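Local coordinates for protein thermosome subunit (Methanococcoides burtonii, PDB 3AQ1) that probably binds and hydrolyses ATP to help unfolded proteins fold, as a group II chaperonin of the TCP-1 family, at residues L191-P196 with N240-Q245. Sequence-based numbering, arbitrary orientation.
Sequences LLLSCP and NVVFCQ
Leu191 to Leu193 pair with Val242 to Cys244 as neighbouring parallel strands in the mixed sheet of what is, by the family fold, the apical domain of this group II chaperonin. The two strands are joined by a beta-alpha-beta crossover carrying helix 226-235, with part of the connection not modelled. Four backbone hydrogen bonds knit the pair. Leu191 N gives to Val241 O at 2.8 Å, and Phe243 N returns to Leu191 O at 3.0 Å. Leu193 N then gives to Phe243 O at 2.9 Å, and Gln245 N closes the ladder on Leu193 O at 2.7 Å.

Leu192 and Phe243 occupy one face of the sheet. Their side chains run side by side, each with CG anti to its own carbonyl carbon, chi1 -51° in Leu192 and -69° in Phe243. Leu192 CD2 rests 3.9 Å from Phe243 CB and meets the ring obliquely near Phe243 CD2. Leu275 of helix 269-279 touches both residues.

Leu191, Leu193, Val242 and Cys244 lie on the other face. Leu193 CD1 reaches diagonally to Val242 CG1 at 4.1 Å, while Leu191 CD2 meets the other branch, CG2. With SG anti to the backbone N, chi1 -178°, Cys244 places its sulfur beside Leu193 CB and near Cys195 O and Pro196 CA, past the strand end.

Gln245 points its CB toward residues 191-196, and its extended side chain brings OE1 3.6 Å from Ser194 CB. Ser194 OG is instead hydrogen-bonded to Ile284 O, in a loop of the same chain. The four bonds thus satisfy inward-facing backbone groups, Leu192 bonds outward to Ile284 and Val242 to Tyr262, and the strands' apolar side chains pack on the two faces.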
ATOM      1  N   LEU A 191     -18.446 -18.104  14.700  1.00 35.74           N
ATOM      2  CA  LEU A 191     -17.611 -18.216  15.889  1.00 43.22           C
ATOM      3  C   LEU A 191     -16.158 -18.464  15.463  1.00 46.91           C
ATOM      4  O   LEU A 191     -15.894 -19.360  14.668  1.00 48.23           O
ATOM      5  CB  LEU A 191     -18.125 -19.362  16.777  1.00 37.89           C
ATOM      6  CG  LEU A 191     -17.408 -19.686  18.088  1.00 41.43           C
ATOM      7  CD1 LEU A 191     -17.674 -18.617  19.128  1.00 38.90           C
ATOM      8  CD2 LEU A 191     -17.822 -21.051  18.618  1.00 37.56           C
ATOM      9  N   LEU A 192     -15.222 -17.664  15.966  1.00 43.35           N
ATOM     10  CA  LEU A 192     -13.800 -17.878  15.664  1.00 41.26           C
ATOM     11  C   LEU A 192     -13.073 -18.458  16.874  1.00 42.99           C
ATOM     12  O   LEU A 192     -13.131 -17.886  17.959  1.00 52.63           O
ATOM     13  CB  LEU A 192     -13.130 -16.578  15.194  1.00 33.58           C
ATOM     14  CG  LEU A 192     -13.916 -15.895  14.069  1.00 37.89           C
ATOM     15  CD1 LEU A 192     -13.349 -14.539  13.704  1.00 46.90           C
ATOM     16  CD2 LEU A 192     -13.963 -16.784  12.869  1.00 35.34           C
ATOM     17  N   LEU A 193     -12.414 -19.602  16.693  1.00 38.66           N
ATOM     18  CA  LEU A 193     -11.640 -20.229  17.767  1.00 45.61           C
ATOM     19  C   LEU A 193     -10.168 -20.277  17.418  1.00 50.99           C
ATOM     20  O   LEU A 193      -9.794 -20.779  16.368  1.00 54.13           O
ATOM     21  CB  LEU A 193     -12.117 -21.662  18.030  1.00 48.15           C
ATOM     22  CG  LEU A 193     -13.606 -21.906  18.328  1.00 45.17           C
ATOM     23  CD1 LEU A 193     -13.882 -23.366  18.673  1.00 42.38           C
ATOM     24  CD2 LEU A 193     -14.082 -21.012  19.440  1.00 39.12           C
ATOM     25  N   SER A 194      -9.326 -19.762  18.301  1.00 61.42           N
ATOM     26  CA  SER A 194      -7.882 -19.939  18.156  1.00 57.61           C
ATOM     27  C   SER A 194      -7.463 -21.149  18.989  1.00 58.57           C
ATOM     28  O   SER A 194      -6.374 -21.685  18.830  1.00 68.28           O
ATOM     29  CB  SER A 194      -7.126 -18.696  18.615  1.00 51.55           C
ATOM     30  OG  SER A 194      -7.311 -18.490  20.010  1.00 58.77           O
ATOM     31  N   CYS A 195      -8.346 -21.585  19.877  1.00 52.91           N
ATOM     32  CA  CYS A 195      -8.088 -22.782  20.652  1.00 53.14           C
ATOM     33  C   CYS A 195      -8.586 -24.023  19.927  1.00 55.90           C
ATOM     34  O   CYS A 195      -9.510 -23.946  19.119  1.00 50.46           O
ATOM     35  CB  CYS A 195      -8.736 -22.683  22.036  1.00 42.50           C
ATOM     36  SG  CYS A 195     -10.510 -22.584  22.048  1.00 60.00           S
ATOM     37  N   PRO A 196      -7.976 -25.176  20.226  1.00 62.87           N
ATOM     38  CA  PRO A 196      -8.409 -26.447  19.646  1.00 62.18           C
ATOM     39  C   PRO A 196      -9.709 -26.887  20.287  1.00 56.93           C
ATOM     40  O   PRO A 196      -9.967 -26.536  21.438  1.00 61.10           O
ATOM     41  CB  PRO A 196      -7.301 -27.429  20.074  1.00 67.89           C
ATOM     42  CG  PRO A 196      -6.228 -26.602  20.720  1.00 63.42           C
ATOM     43  CD  PRO A 196      -6.901 -25.366  21.211  1.00 65.36           C
ATOM     44  N   ASN A 240     -23.779 -20.587  13.756  1.00 56.42           N
ATOM     45  CA  ASN A 240     -24.007 -21.344  12.522  1.00 52.78           C
ATOM     46  C   ASN A 240     -22.739 -21.987  11.938  1.00 57.39           C
ATOM     47  O   ASN A 240     -22.770 -23.023  11.255  1.00 49.51           O
ATOM     48  CB  ASN A 240     -24.446 -20.334  11.478  1.00 42.97           C
ATOM     49  CG  ASN A 240     -25.885 -20.311  11.307  1.00 49.70           C
ATOM     50  OD1 ASN A 240     -26.548 -21.311  11.540  1.00 71.91           O
ATOM     51  ND2 ASN A 240     -26.414 -19.178  10.892  1.00 57.10           N
ATOM     52  N   VAL A 241     -21.628 -21.308  12.181  1.00 41.39           N
ATOM     53  CA  VAL A 241     -20.407 -21.519  11.450  1.00 37.52           C
ATOM     54  C   VAL A 241     -19.273 -21.356  12.437  1.00 41.46           C
ATOM     55  O   VAL A 241     -19.237 -20.380  13.205  1.00 36.96           O
ATOM     56  CB  VAL A 241     -20.286 -20.476  10.339  1.00 32.90           C
ATOM     57  CG1 VAL A 241     -18.905 -20.480   9.754  1.00 35.82           C
ATOM     58  CG2 VAL A 241     -21.357 -20.719   9.283  1.00 35.49           C
ATOM     59  N   VAL A 242     -18.370 -22.329  12.439  1.00 35.18           N
ATOM     60  CA  VAL A 242     -17.215 -22.278  13.316  1.00 37.36           C
ATOM     61  C   VAL A 242     -15.942 -22.403  12.492  1.00 39.51           C
ATOM     62  O   VAL A 242     -15.781 -23.359  11.740  1.00 41.51           O
ATOM     63  CB  VAL A 242     -17.249 -23.414  14.337  1.00 37.41           C
ATOM     64  CG1 VAL A 242     -16.055 -23.333  15.239  1.00 34.98           C
ATOM     65  CG2 VAL A 242     -18.513 -23.350  15.146  1.00 35.65           C
ATOM     66  N   PHE A 243     -15.056 -21.424  12.623  1.00 40.07           N
ATOM     67  CA  PHE A 243     -13.699 -21.531  12.089  1.00 36.19           C
ATOM     68  C   PHE A 243     -12.736 -21.767  13.239  1.00 37.86           C
ATOM     69  O   PHE A 243     -12.650 -20.966  14.164  1.00 44.05           O
ATOM     70  CB  PHE A 243     -13.302 -20.261  11.338  1.00 29.23           C
ATOM     71  CG  PHE A 243     -14.040 -20.062  10.053  1.00 32.55           C
ATOM     72  CD1 PHE A 243     -13.629 -20.710   8.900  1.00 36.11           C
ATOM     73  CD2 PHE A 243     -15.140 -19.220   9.992  1.00 35.70           C
ATOM     74  CE1 PHE A 243     -14.313 -20.535   7.702  1.00 39.61           C
ATOM     75  CE2 PHE A 243     -15.821 -19.029   8.804  1.00 39.57           C
ATOM     76  CZ  PHE A 243     -15.408 -19.683   7.650  1.00 34.69           C
ATOM     77  N   CYS A 244     -12.017 -22.875  13.199  1.00 32.80           N
ATOM     78  CA  CYS A 244     -11.077 -23.175  14.265  1.00 33.81           C
ATOM     79  C   CYS A 244      -9.648 -23.120  13.739  1.00 46.93           C
ATOM     80  O   CYS A 244      -9.339 -23.661  12.686  1.00 54.53           O
ATOM     81  CB  CYS A 244     -11.371 -24.538  14.884  1.00 31.86           C
ATOM     82  SG  CYS A 244     -10.289 -24.973  16.238  1.00 48.02           S
ATOM     83  N   GLN A 245      -8.774 -22.452  14.471  1.00 52.52           N
ATOM     84  CA  GLN A 245      -7.414 -22.316  14.019  1.00 57.23           C
ATOM     85  C   GLN A 245      -6.700 -23.656  14.152  1.00 60.55           C
ATOM     86  O   GLN A 245      -5.743 -23.925  13.441  1.00 48.82           O
ATOM     87  CB  GLN A 245      -6.695 -21.226  14.810  1.00 61.95           C
ATOM     88  CG  GLN A 245      -5.248 -21.026  14.401  1.00 64.66           C
ATOM     89  CD  GLN A 245      -4.521 -20.058  15.303  1.00 74.23           C
ATOM     90  OE1 GLN A 245      -5.067 -19.028  15.704  1.00 84.83           O
ATOM     91  NE2 GLN A 245      -3.278 -20.381  15.628  1.00 76.34           N
TER